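Local structure of pseudopodium-enriched atypical kinase 1 (Homo sapiens, 6BHC) at residues E288-P293 with P313-R318; T282-Y287 with P293-E298; R178-L183 with R323-L328; L183-C188 with C352-P357. The protein is a pseudokinase whose catalytic cleft is unusual and whose kinase fold dimerises, and which probably acts in signalling as a scaffold more than as a phosphotransferase. The protein carries 1 engineered substitution. All coordinates share one frame; numbering follows the deposited sequence.

Contact 1 (E288-P293 with P313-R318); sequences EMLHLP and PRIPFR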
loop_
_atom_site.group_PDB
_atom_site.type_symbol
_atom_site.label_atom_id
_atom_site.label_comp_id
_atom_site.label_asym_id
_atom_site.label_seq_id
_atom_site.Cartn_x
_atom_site.Cartn_y
_atom_site.Cartn_z
ATOM N N GLU A 288 -0.170 36.703 -12.122
ATOM C CA GLU A 288 -1.543 36.949 -11.692
ATOM C C GLU A 288 -1.936 36.046 -10.528
ATOM O O GLU A 288 -2.601 36.494 -9.587
ATOM C CB GLU A 288 -2.498 36.767 -12.871
ATOM C CG GLU A 288 -2.296 37.799 -13.975
ATOM C CD GLU A 288 -3.253 37.620 -15.140
ATOM O OE1 GLU A 288 -3.592 36.464 -15.468
ATOM O OE2 GLU A 288 -3.667 38.642 -15.728
ATOM N N MET A 289 -1.534 34.774 -10.571
ATOM C CA MET A 289 -1.812 33.870 -9.460
ATOM C C MET A 289 -1.095 34.287 -8.183
ATOM O O MET A 289 -1.546 33.930 -7.088
ATOM C CB MET A 289 -1.428 32.439 -9.833
ATOM C CG MET A 289 -2.288 31.851 -10.938
ATOM S SD MET A 289 -1.921 30.119 -11.264
ATOM C CE MET A 289 -2.451 29.367 -9.727
ATOM N N LEU A 290 0.005 35.030 -8.294
ATOM C CA LEU A 290 0.691 35.581 -7.135
ATOM C C LEU A 290 0.184 36.972 -6.769
ATOM O O LEU A 290 0.904 37.731 -6.111
ATOM C CB LEU A 290 2.199 35.611 -7.383
ATOM C CG LEU A 290 2.831 34.231 -7.561
ATOM C CD1 LEU A 290 4.315 34.354 -7.855
ATOM C CD2 LEU A 290 2.590 33.365 -6.331
ATOM N N HIS A 291 -1.035 37.315 -7.191
ATOM C CA HIS A 291 -1.672 38.592 -6.867
ATOM C C HIS A 291 -0.857 39.779 -7.371
ATOM O O HIS A 291 -0.829 40.843 -6.749
ATOM C CB HIS A 291 -1.939 38.710 -5.365
ATOM C CG HIS A 291 -2.875 37.665 -4.843
ATOM N ND1 HIS A 291 -2.440 36.545 -4.169
ATOM C CD2 HIS A 291 -4.223 37.557 -4.920
ATOM C CE1 HIS A 291 -3.479 35.799 -3.840
ATOM N NE2 HIS A 291 -4.574 36.390 -4.285
ATOM N N LEU A 292 -0.197 39.604 -8.506
ATOM C CA LEU A 292 0.506 40.678 -9.180
ATOM C C LEU A 292 -0.178 40.992 -10.506
ATOM O O LEU A 292 -0.814 40.116 -11.100
ATOM C CB LEU A 292 1.970 40.304 -9.440
ATOM C CG LEU A 292 2.782 39.875 -8.217
ATOM C CD1 LEU A 292 4.157 39.379 -8.637
ATOM C CD2 LEU A 292 2.898 41.022 -7.226
ATOM N N PRO A 293 -0.082 42.224 -10.993
ATOM C CA PRO A 293 -0.688 42.543 -12.288
ATOM C C PRO A 293 0.056 41.867 -13.428
ATOM O O PRO A 293 1.177 41.375 -13.279
ATOM C CB PRO A 293 -0.569 44.069 -12.373
ATOM C CG PRO A 293 0.581 44.404 -11.490
ATOM C CD PRO A 293 0.550 43.401 -10.371
ATOM N N PRO A 313 8.945 42.921 -14.058
ATOM C CA PRO A 313 8.670 43.267 -12.657
ATOM C C PRO A 313 9.059 42.131 -11.723
ATOM O O PRO A 313 8.903 40.952 -12.049
ATOM C CB PRO A 313 7.158 43.518 -12.641
ATOM C CG PRO A 313 6.804 43.820 -14.065
ATOM C CD PRO A 313 7.733 42.984 -14.891
ATOM N N ARG A 314 9.570 42.499 -10.550
ATOM C CA ARG A 314 10.097 41.525 -9.605
ATOM C C ARG A 314 8.968 40.885 -8.806
ATOM O O ARG A 314 8.098 41.581 -8.274
ATOM C CB ARG A 314 11.096 42.190 -8.658
ATOM C CG ARG A 314 12.226 42.926 -9.359
ATOM C CD ARG A 314 13.207 41.964 -10.011
ATOM N NE ARG A 314 14.184 42.665 -10.838
ATOM C CZ ARG A 314 15.312 43.198 -10.377
ATOM N NH1 ARG A 314 15.611 43.111 -9.088
ATOM N NH2 ARG A 314 16.140 43.820 -11.205
ATOM N N ILE A 315 8.989 39.562 -8.720
ATOM C CA ILE A 315 8.044 38.844 -7.862
ATOM C C ILE A 315 8.527 38.933 -6.421
ATOM O O ILE A 315 9.712 38.669 -6.155
ATOM C CB ILE A 315 7.911 37.393 -8.311
ATOM C CG1 ILE A 315 7.262 37.322 -9.695
ATOM C CG2 ILE A 315 7.109 36.593 -7.295
ATOM C CD1 ILE A 315 7.062 35.914 -10.209
ATOM N N PRO A 316 7.668 39.308 -5.472
ATOM C CA PRO A 316 8.109 39.423 -4.077
ATOM C C PRO A 316 8.617 38.092 -3.537
ATOM O O PRO A 316 8.076 37.027 -3.840
ATOM C CB PRO A 316 6.845 39.885 -3.342
ATOM C CG PRO A 316 5.998 40.516 -4.399
ATOM C CD PRO A 316 6.269 39.737 -5.649
ATOM N N PHE A 317 9.672 38.168 -2.728
ATOM C CA PHE A 317 10.337 36.990 -2.168
ATOM C C PHE A 317 9.700 36.683 -0.817
ATOM O O PHE A 317 10.102 37.210 0.221
ATOM C CB PHE A 317 11.836 37.241 -2.060
ATOM C CG PHE A 317 12.602 36.126 -1.415
ATOM C CD1 PHE A 317 12.509 34.832 -1.897
ATOM C CD2 PHE A 317 13.442 36.378 -0.341
ATOM C CE1 PHE A 317 13.223 33.806 -1.307
ATOM C CE2 PHE A 317 14.161 35.357 0.249
ATOM C CZ PHE A 317 14.052 34.069 -0.237
ATOM N N ARG A 318 8.690 35.811 -0.830
ATOM C CA ARG A 318 7.868 35.569 0.349
ATOM C C ARG A 318 7.796 34.113 0.788
ATOM O O ARG A 318 7.334 33.855 1.904
ATOM C CB ARG A 318 6.437 36.078 0.113
ATOM C CG ARG A 318 6.366 37.539 -0.294
ATOM C CD ARG A 318 5.033 37.873 -0.935
ATOM N NE ARG A 318 3.929 37.795 0.014
ATOM C CZ ARG A 318 2.667 38.079 -0.292
ATOM N NH1 ARG A 318 2.351 38.460 -1.522
ATOM N NH2 ARG A 318 1.723 37.983 0.632
HETATM O O HOH W 1 3.351 38.094 -4.554
#
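Leu292, Ile315 and Leu290 account for most of the surface buried between 288-293 and 313-318, and they meet through methyl and methylene groups alone. Leu290 and Leu292 both send their CB toward the proline-rich segment, and their chains each cross that of Ile315 at about a right angle. Leu290 CD1 meets both methyl ends of Ile315, CG2 at 3.6 Å and CD1 at 3.9 Å. The methylene between, Ile315 CG1, which stands beside the backbone N (chi1 -66°), lies 3.9 Å from Leu292 CD1. CD1 of Leu292 also reaches the ring of Pro316, 3.7 Å from its CD atom, and Leu292 CD2 comes to 3.9 Å from Pro316 CD, so that the forked end of the leucine straddles one ring carbon. No direct hydrogen bond joins the segments. A water does so instead, donating to Leu290 O at 2.9 Å and accepting from Arg318 NH1 at 3.2 Å, which gives a carbonyl just past the helix end a polar partner beside the apolar patch. The turn carrying Leu290 and Leu292 is a Schellman motif: His291, with positive phi, takes the C-prime position, its N bonds to Glu288 O, and Leu292 N bonds to Tyr287 O. A Schellman-capped end of helix 277-289, the counterpart of helix F in the kinase C-lobe, is thus covered by an extended loop leading to helix 322-332.

Contact 2 (T282-Y287 with P293-E298); sequences TGILIY and PNPFDE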
loop_
_atom_site.group_PDB
_atom_site.type_symbol
_atom_site.label_atom_id
_atom_site.label_comp_id
_atom_site.label_asym_id
_atom_site.label_seq_id
_atom_site.Cartn_x
_atom_site.Cartn_y
_atom_site.Cartn_z
ATOM N N THR A 282 1.320 31.335 -20.057
ATOM C CA THR A 282 1.499 30.732 -18.740
ATOM C C THR A 282 2.403 31.583 -17.857
ATOM O O THR A 282 2.203 31.639 -16.637
ATOM C CB THR A 282 2.063 29.317 -18.887
ATOM O OG1 THR A 282 1.164 28.526 -19.676
ATOM C CG2 THR A 282 2.237 28.658 -17.527
ATOM N N GLY A 283 3.388 32.262 -18.450
ATOM C CA GLY A 283 4.236 33.147 -17.671
ATOM C C GLY A 283 3.485 34.332 -17.100
ATOM O O GLY A 283 3.785 34.790 -15.994
ATOM N N ILE A 284 2.501 34.846 -17.842
ATOM C CA ILE A 284 1.654 35.912 -17.319
ATOM C C ILE A 284 0.799 35.399 -16.169
ATOM O O ILE A 284 0.575 36.107 -15.179
ATOM C CB ILE A 284 0.790 36.504 -18.449
ATOM C CG1 ILE A 284 1.674 37.181 -19.499
ATOM C CG2 ILE A 284 -0.234 37.485 -17.894
ATOM C CD1 ILE A 284 0.897 37.822 -20.623
ATOM N N LEU A 285 0.315 34.158 -16.274
ATOM C CA LEU A 285 -0.536 33.603 -15.227
ATOM C C LEU A 285 0.205 33.472 -13.904
ATOM O O LEU A 285 -0.412 33.572 -12.838
ATOM C CB LEU A 285 -1.085 32.243 -15.657
ATOM C CG LEU A 285 -2.012 32.227 -16.871
ATOM C CD1 LEU A 285 -2.537 30.820 -17.107
ATOM C CD2 LEU A 285 -3.157 33.209 -16.690
ATOM N N ILE A 286 1.520 33.244 -13.949
ATOM C CA ILE A 286 2.293 33.116 -12.716
ATOM C C ILE A 286 2.227 34.405 -11.911
ATOM O O ILE A 286 2.035 34.384 -10.690
ATOM C CB ILE A 286 3.746 32.719 -13.032
ATOM C CG1 ILE A 286 3.797 31.311 -13.625
ATOM C CG2 ILE A 286 4.608 32.811 -11.780
ATOM C CD1 ILE A 286 5.200 30.821 -13.902
ATOM N N TYR A 287 2.380 35.547 -12.583
ATOM C CA TYR A 287 2.260 36.829 -11.897
ATOM C C TYR A 287 0.858 37.026 -11.334
ATOM O O TYR A 287 0.698 37.465 -10.188
ATOM C CB TYR A 287 2.617 37.966 -12.854
ATOM C CG TYR A 287 4.101 38.205 -13.023
ATOM C CD1 TYR A 287 4.868 37.403 -13.863
ATOM C CD2 TYR A 287 4.734 39.244 -12.352
ATOM C CE1 TYR A 287 6.226 37.629 -14.022
ATOM C CE2 TYR A 287 6.087 39.476 -12.504
ATOM C CZ TYR A 287 6.828 38.667 -13.339
ATOM O OH TYR A 287 8.174 38.904 -13.486
ATOM N N PRO A 293 -0.082 42.224 -10.993
ATOM C CA PRO A 293 -0.688 42.543 -12.288
ATOM C C PRO A 293 0.056 41.867 -13.428
ATOM O O PRO A 293 1.177 41.375 -13.279
ATOM C CB PRO A 293 -0.569 44.069 -12.373
ATOM C CG PRO A 293 0.581 44.404 -11.490
ATOM C CD PRO A 293 0.550 43.401 -10.371
ATOM N N ASN A 294 -0.609 41.828 -14.579
ATOM C CA ASN A 294 0.016 41.411 -15.821
ATOM C C ASN A 294 1.270 42.251 -16.059
ATOM O O ASN A 294 1.176 43.486 -16.118
ATOM C CB ASN A 294 -0.976 41.573 -16.975
ATOM C CG ASN A 294 -0.412 41.135 -18.321
ATOM O OD1 ASN A 294 0.710 40.640 -18.419
ATOM N ND2 ASN A 294 -1.206 41.311 -19.371
ATOM N N PRO A 295 2.449 41.632 -16.176
ATOM C CA PRO A 295 3.690 42.417 -16.313
ATOM C C PRO A 295 3.665 43.413 -17.456
ATOM O O PRO A 295 4.333 44.453 -17.379
ATOM C CB PRO A 295 4.756 41.337 -16.540
ATOM C CG PRO A 295 4.194 40.115 -15.922
ATOM C CD PRO A 295 2.710 40.185 -16.105
ATOM N N PHE A 296 2.916 43.126 -18.517
ATOM C CA PHE A 296 2.800 44.022 -19.656
ATOM C C PHE A 296 1.667 45.025 -19.490
ATOM O O PHE A 296 1.387 45.791 -20.419
ATOM C CB PHE A 296 2.631 43.203 -20.936
ATOM C CG PHE A 296 3.699 42.161 -21.115
ATOM C CD1 PHE A 296 4.897 42.479 -21.732
ATOM C CD2 PHE A 296 3.517 40.873 -20.636
ATOM C CE1 PHE A 296 5.887 41.529 -21.886
ATOM C CE2 PHE A 296 4.503 39.917 -20.784
ATOM C CZ PHE A 296 5.690 40.245 -21.410
ATOM N N ASP A 297 1.010 45.028 -18.331
ATOM C CA ASP A 297 0.138 46.121 -17.918
ATOM C C ASP A 297 0.772 47.013 -16.862
ATOM O O ASP A 297 0.467 48.209 -16.813
ATOM C CB ASP A 297 -1.189 45.579 -17.378
ATOM C CG ASP A 297 -2.087 45.039 -18.469
ATOM O OD1 ASP A 297 -2.100 45.618 -19.575
ATOM O OD2 ASP A 297 -2.785 44.034 -18.217
ATOM N N GLU A 298 1.642 46.459 -16.012
ATOM C CA GLU A 298 2.354 47.280 -15.038
ATOM C C GLU A 298 3.474 48.073 -15.700
ATOM O O GLU A 298 3.712 49.237 -15.351
ATOM C CB GLU A 298 2.905 46.400 -13.916
ATOM C CG GLU A 298 3.746 47.136 -12.885
ATOM C CD GLU A 298 4.272 46.216 -11.803
ATOM O OE1 GLU A 298 4.013 44.997 -11.885
ATOM O OE2 GLU A 298 4.941 46.711 -10.872
#
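An N-capped short helix, 295-298, folds back on helix 277-289 of the kinase C-lobe, and the link between them is brief enough that the N-cap Asn294 and the first helical residue Pro295 press on Ile284 and Tyr287. Pro295 lies over one face of the Tyr287 ring in a CH-pi contact, its CG 3.5 Å from the ring centroid and 13° off the normal. At the edge of the same ring, in its plane, is Gly283 O from the preceding helical turn. Beyond the contact, the Tyr287 hydroxyl is hydrogen-bonded to Pro313 O and to Gln326 NE2. Ile284 packs beside the cap: its CG2 is 3.3 Å from Asn294 OD1, and its CD1 reaches to 4.0 Å from Phe296 CD2. The same OD1 accepts a weak capping bond from Phe296 N at 3.3 Å, nearly straight at 163°; with Asn294 CG anti to its backbone N (chi1 -179°), OD1 comes both to Phe296 N and against Ile284. Asn294 O in turn accepts from both Asp297 N and Glu298 N. A leucine in place of Tyr287 would probably deprive Pro295 of the flat face it rests on and Pro313 O of its hydroxyl partner, loosening the hold on the loop beyond. The chemistry is mixed: a proline carbon presses on an aromatic face, while Asn294 OD1 serves twice, accepting the weak capping bond and being packed on by Ile284.

Contact 3 (R178-L183 with R323-L328); sequences RQVCLL and RGLQQL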
loop_
_atom_site.group_PDB
_atom_site.type_symbol
_atom_site.label_atom_id
_atom_site.label_comp_id
_atom_site.label_asym_id
_atom_site.label_seq_id
_atom_site.Cartn_x
_atom_site.Cartn_y
_atom_site.Cartn_z
ATOM N N ARG A 178 2.467 27.174 -2.557
ATOM C CA ARG A 178 2.573 25.765 -2.920
ATOM C C ARG A 178 1.349 25.313 -3.707
ATOM O O ARG A 178 1.475 24.558 -4.678
ATOM C CB ARG A 178 2.766 24.900 -1.673
ATOM C CG ARG A 178 2.944 23.419 -1.991
ATOM C CD ARG A 178 3.305 22.590 -0.767
ATOM N NE ARG A 178 3.507 21.189 -1.127
ATOM C CZ ARG A 178 4.674 20.673 -1.502
ATOM N NH1 ARG A 178 5.755 21.439 -1.561
ATOM N NH2 ARG A 178 4.764 19.389 -1.818
ATOM N N GLN A 179 0.156 25.764 -3.306
ATOM C CA GLN A 179 -1.043 25.477 -4.090
ATOM C C GLN A 179 -0.936 26.051 -5.495
ATOM O O GLN A 179 -1.448 25.453 -6.449
ATOM C CB GLN A 179 -2.288 26.037 -3.397
ATOM C CG GLN A 179 -2.563 25.476 -2.013
ATOM C CD GLN A 179 -3.832 26.047 -1.407
ATOM O OE1 GLN A 179 -4.937 25.746 -1.857
ATOM N NE2 GLN A 179 -3.677 26.884 -0.388
ATOM N N VAL A 180 -0.285 27.207 -5.641
ATOM C CA VAL A 180 -0.081 27.783 -6.966
ATOM C C VAL A 180 0.765 26.852 -7.825
ATOM O O VAL A 180 0.448 26.606 -8.994
ATOM C CB VAL A 180 0.546 29.186 -6.845
ATOM C CG1 VAL A 180 1.032 29.675 -8.200
ATOM C CG2 VAL A 180 -0.461 30.161 -6.261
ATOM N N CYS A 181 1.842 26.303 -7.254
ATOM C CA CYS A 181 2.672 25.358 -7.999
ATOM C C CYS A 181 1.882 24.116 -8.392
ATOM O O CYS A 181 2.069 23.575 -9.488
ATOM C CB CYS A 181 3.902 24.969 -7.177
ATOM S SG CYS A 181 5.103 26.301 -6.930
ATOM N N LEU A 182 0.994 23.647 -7.511
ATOM C CA LEU A 182 0.213 22.452 -7.817
ATOM C C LEU A 182 -0.795 22.717 -8.928
ATOM O O LEU A 182 -1.021 21.852 -9.784
ATOM C CB LEU A 182 -0.489 21.948 -6.558
ATOM C CG LEU A 182 0.380 21.111 -5.618
ATOM C CD1 LEU A 182 -0.331 20.869 -4.296
ATOM C CD2 LEU A 182 0.753 19.789 -6.279
ATOM N N LEU A 183 -1.414 23.899 -8.934
ATOM C CA LEU A 183 -2.321 24.243 -10.023
ATOM C C LEU A 183 -1.560 24.441 -11.328
ATOM O O LEU A 183 -2.010 23.993 -12.390
ATOM C CB LEU A 183 -3.121 25.497 -9.672
ATOM C CG LEU A 183 -4.068 25.374 -8.478
ATOM C CD1 LEU A 183 -4.892 26.643 -8.311
ATOM C CD2 LEU A 183 -4.970 24.157 -8.627
ATOM N N ARG A 323 11.388 32.281 -5.587
ATOM C CA ARG A 323 12.505 32.429 -6.517
ATOM C C ARG A 323 12.349 31.512 -7.723
ATOM O O ARG A 323 12.637 31.916 -8.856
ATOM C CB ARG A 323 13.830 32.150 -5.807
ATOM C CG ARG A 323 14.041 32.965 -4.549
ATOM C CD ARG A 323 15.495 32.946 -4.111
ATOM N NE ARG A 323 16.291 33.920 -4.850
ATOM C CZ ARG A 323 16.425 35.193 -4.493
ATOM N NH1 ARG A 323 15.817 35.645 -3.403
ATOM N NH2 ARG A 323 17.166 36.014 -5.223
ATOM N N GLY A 324 11.904 30.276 -7.499
ATOM C CA GLY A 324 11.708 29.359 -8.610
ATOM C C GLY A 324 10.591 29.796 -9.539
ATOM O O GLY A 324 10.712 29.686 -10.761
ATOM N N LEU A 325 9.491 30.300 -8.974
ATOM C CA LEU A 325 8.406 30.811 -9.804
ATOM C C LEU A 325 8.831 32.054 -10.575
ATOM O O LEU A 325 8.384 32.263 -11.708
ATOM C CB LEU A 325 7.179 31.108 -8.942
ATOM C CG LEU A 325 6.462 29.895 -8.342
ATOM C CD1 LEU A 325 5.399 30.341 -7.348
ATOM C CD2 LEU A 325 5.849 29.035 -9.438
ATOM N N GLN A 326 9.691 32.885 -9.982
ATOM C CA GLN A 326 10.222 34.037 -10.701
ATOM C C GLN A 326 11.080 33.595 -11.879
ATOM O O GLN A 326 10.934 34.107 -12.995
ATOM C CB GLN A 326 11.030 34.922 -9.752
ATOM C CG GLN A 326 11.769 36.059 -10.440
ATOM C CD GLN A 326 10.861 37.216 -10.803
ATOM O OE1 GLN A 326 10.814 38.225 -10.098
ATOM N NE2 GLN A 326 10.139 37.083 -11.910
ATOM N N GLN A 327 11.983 32.639 -11.646
ATOM C CA GLN A 327 12.825 32.137 -12.726
ATOM C C GLN A 327 11.991 31.435 -13.791
ATOM O O GLN A 327 12.273 31.553 -14.989
ATOM C CB GLN A 327 13.891 31.195 -12.161
ATOM C CG GLN A 327 14.816 30.582 -13.204
ATOM C CD GLN A 327 15.752 31.595 -13.841
ATOM O OE1 GLN A 327 15.918 32.711 -13.345
ATOM N NE2 GLN A 327 16.373 31.206 -14.949
ATOM N N LEU A 328 10.954 30.708 -13.372
ATOM C CA LEU A 328 10.088 30.028 -14.328
ATOM C C LEU A 328 9.349 31.025 -15.212
ATOM O O LEU A 328 9.229 30.820 -16.425
ATOM C CB LEU A 328 9.095 29.133 -13.585
ATOM C CG LEU A 328 8.065 28.420 -14.459
ATOM C CD1 LEU A 328 8.767 27.523 -15.463
ATOM C CD2 LEU A 328 7.090 27.623 -13.606
#
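Cys181 and Leu325 face each other between segments 178-183 and 323-328, the thiol sulfur directed at the branched end of the leucine. Cys181 SG lies 3.8 Å from Leu325 CD2 and 4.1 Å from its CD1, with CG also at 4.1 Å, so the sulfur meets the whole fork, somewhat closer to one prong. The two side chains approach differently. Leu325 points its CB toward the partner helix, whereas the CB of Cys181 leaves its own helix to the side, and chi1 of -68° puts SG beside the backbone N and anti to the carbonyl carbon. Val180 also has its CB toward the other helix and touches the same leucine more loosely: its CG1 stands 4.5 Å from Leu325 CD1. One leucine thus spans two consecutive positions of the facing helix. No hydrogen bond crosses between the segments, the three touching residues are buried, and the nearest CA atoms, of Cys181 and Leu325, are 8.1 Å apart; the interface is small and rests on weak apolar contacts. By its place in the kinase fold, helix 173-194 corresponds to helix E and helix 322-332 to helix H. Around the pair, Met289 of helix 277-289 packs on Val180, Leu354 of helix 343-354 and Tyr321 pack on Cys181, and one turn further along Leu328 lies between Ile286 and the side chains of helix 343-354, which places the contact inside the helical bundle of the C-lobe.

Contact 4 (L183-C188 with C352-P357); sequences LLLQLC and CLLWGP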
loop_
_atom_site.group_PDB
_atom_site.type_symbol
_atom_site.label_atom_id
_atom_site.label_comp_id
_atom_site.label_asym_id
_atom_site.label_seq_id
_atom_site.Cartn_x
_atom_site.Cartn_y
_atom_site.Cartn_z
ATOM N N LEU A 183 -1.414 23.899 -8.934
ATOM C CA LEU A 183 -2.321 24.243 -10.023
ATOM C C LEU A 183 -1.560 24.441 -11.328
ATOM O O LEU A 183 -2.010 23.993 -12.390
ATOM C CB LEU A 183 -3.121 25.497 -9.672
ATOM C CG LEU A 183 -4.068 25.374 -8.478
ATOM C CD1 LEU A 183 -4.892 26.643 -8.311
ATOM C CD2 LEU A 183 -4.970 24.157 -8.627
ATOM N N LEU A 184 -0.404 25.107 -11.269
ATOM C CA LEU A 184 0.397 25.302 -12.473
ATOM C C LEU A 184 0.906 23.979 -13.024
ATOM O O LEU A 184 1.030 23.821 -14.245
ATOM C CB LEU A 184 1.566 26.243 -12.178
ATOM C CG LEU A 184 1.225 27.715 -11.925
ATOM C CD1 LEU A 184 2.462 28.488 -11.486
ATOM C CD2 LEU A 184 0.608 28.347 -13.164
ATOM N N LEU A 185 1.203 23.019 -12.144
ATOM C CA LEU A 185 1.646 21.704 -12.598
ATOM C C LEU A 185 0.548 20.993 -13.379
ATOM O O LEU A 185 0.818 20.354 -14.402
ATOM C CB LEU A 185 2.087 20.863 -11.401
ATOM C CG LEU A 185 2.657 19.481 -11.720
ATOM C CD1 LEU A 185 3.870 19.619 -12.615
ATOM C CD2 LEU A 185 3.012 18.736 -10.445
ATOM N N GLN A 186 -0.699 21.087 -12.910
ATOM C CA GLN A 186 -1.806 20.482 -13.644
ATOM C C GLN A 186 -2.039 21.190 -14.973
ATOM O O GLN A 186 -2.384 20.547 -15.971
ATOM C CB GLN A 186 -3.075 20.508 -12.796
ATOM C CG GLN A 186 -2.966 19.746 -11.490
ATOM C CD GLN A 186 -4.251 19.784 -10.695
ATOM O OE1 GLN A 186 -5.280 19.260 -11.124
ATOM N NE2 GLN A 186 -4.204 20.417 -9.531
ATOM N N LEU A 187 -1.859 22.513 -15.004
ATOM C CA LEU A 187 -2.000 23.253 -16.254
ATOM C C LEU A 187 -0.975 22.788 -17.278
ATOM O O LEU A 187 -1.307 22.561 -18.448
ATOM C CB LEU A 187 -1.862 24.754 -15.997
ATOM C CG LEU A 187 -1.856 25.646 -17.243
ATOM C CD1 LEU A 187 -3.159 25.506 -18.019
ATOM C CD2 LEU A 187 -1.605 27.101 -16.871
ATOM N N CYS A 188 0.283 22.640 -16.855
ATOM C CA CYS A 188 1.317 22.171 -17.771
ATOM C C CYS A 188 1.002 20.775 -18.291
ATOM O O CYS A 188 1.272 20.465 -19.457
ATOM C CB CYS A 188 2.681 22.204 -17.081
ATOM S SG CYS A 188 3.240 23.878 -16.673
ATOM N N CYS A 352 10.207 20.187 -9.534
ATOM C CA CYS A 352 11.374 20.391 -8.687
ATOM C C CYS A 352 11.051 21.289 -7.498
ATOM O O CYS A 352 11.536 21.054 -6.387
ATOM C CB CYS A 352 12.525 20.978 -9.501
ATOM S SG CYS A 352 14.009 21.296 -8.526
ATOM N N LEU A 353 10.239 22.329 -7.712
ATOM C CA LEU A 353 9.875 23.207 -6.605
ATOM C C LEU A 353 8.991 22.497 -5.588
ATOM O O LEU A 353 9.045 22.811 -4.393
ATOM C CB LEU A 353 9.172 24.460 -7.132
ATOM C CG LEU A 353 9.955 25.358 -8.093
ATOM C CD1 LEU A 353 9.125 26.570 -8.498
ATOM C CD2 LEU A 353 11.278 25.791 -7.480
ATOM N N LEU A 354 8.179 21.538 -6.035
ATOM C CA LEU A 354 7.260 20.849 -5.137
ATOM C C LEU A 354 7.952 19.725 -4.372
ATOM O O LEU A 354 7.845 19.646 -3.143
ATOM C CB LEU A 354 6.070 20.307 -5.929
ATOM C CG LEU A 354 5.082 21.364 -6.419
ATOM C CD1 LEU A 354 4.208 20.809 -7.529
ATOM C CD2 LEU A 354 4.230 21.853 -5.258
ATOM N N TRP A 355 8.659 18.845 -5.080
ATOM C CA TRP A 355 9.329 17.711 -4.457
ATOM C C TRP A 355 10.791 17.561 -4.843
ATOM O O TRP A 355 11.543 16.937 -4.083
ATOM C CB TRP A 355 8.614 16.399 -4.809
ATOM C CG TRP A 355 7.133 16.470 -4.682
ATOM C CD1 TRP A 355 6.403 16.375 -3.534
ATOM C CD2 TRP A 355 6.192 16.646 -5.746
ATOM N NE1 TRP A 355 5.062 16.486 -3.818
ATOM C CE2 TRP A 355 4.907 16.652 -5.169
ATOM C CE3 TRP A 355 6.311 16.803 -7.130
ATOM C CZ2 TRP A 355 3.750 16.808 -5.927
ATOM C CZ3 TRP A 355 5.160 16.957 -7.882
ATOM C CH2 TRP A 355 3.896 16.959 -7.278
ATOM N N GLY A 356 11.219 18.103 -5.985
ATOM C CA GLY A 356 12.542 17.869 -6.522
ATOM C C GLY A 356 13.647 18.375 -5.622
ATOM O O GLY A 356 13.398 18.939 -4.552
ATOM N N PRO A 357 14.897 18.183 -6.047
ATOM C CA PRO A 357 16.029 18.542 -5.183
ATOM C C PRO A 357 16.005 20.017 -4.811
ATOM O O PRO A 357 15.689 20.882 -5.631
ATOM C CB PRO A 357 17.256 18.191 -6.035
ATOM C CG PRO A 357 16.760 18.152 -7.437
ATOM C CD PRO A 357 15.336 17.686 -7.361
#
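Leu185 of helix 173-194 meets Leu354 and Trp355 where helix 343-354 ends, joining what correspond to the αE and αI helices in the C-lobe of a protein kinase fold. Followed outward, its side chain starts with CB pointing toward the other segment, 4.4 Å from Leu354 CD1. CG stands anti to the backbone N (chi1 -177°), which places it so that CD2 can reach both partners. There the chain divides. CD1 makes no contact within this pair of segments, while CD2, which continues the chain anti to CA, makes the closest approaches on both fronts. It lies 3.8 Å from Leu354 CD1, the two leucines running at a slant to one another. It also reaches the indole at its edge, near the ring plane, 3.7 Å from Trp355 CH2 and 3.8 Å from Trp355 CZ3. The methyl thus rests in the notch where Leu354 CD1 and the benzene rim of the tryptophan meet. Trp355 is the first residue to leave helical geometry, and its CB does not point at helix 173-194; it is the far end of the ring that comes near. Helix 406-417 covers another part of it, with Leu410, Cys411 and Tyr414 touching it and Glu407 OE1 in a weak hydrogen bond with NE1. Nearby, Leu354 O, at the end of its helix, accepts from Arg178 NH1 and Arg358 NH1. The indole is also backed by its own neighbour in sequence: Leu354 CB sits 3.6 Å above the ring plane, over its centre.

Contacts 2, 3 and 4 are buried, while contact 1 is only partly so and lies farther from the centre of the chain. Contacts 1 and 2 both use helix 277-289 and share Pro293; contacts 3 and 4 both use helix 173-194 and share Leu183. Water and helix-end polar groups enter toward the periphery, in contacts 1 and 2, whereas in 3 and 4 the groups that touch are apolar side chains, a thiol and an indole. Tyr287 and Gln326 are polar links between contacts 1, 2 and 3, with Gln326 OE1 accepting from Ile315 N. Between the inner contacts, Cys181 CB packs on Leu354 CD2.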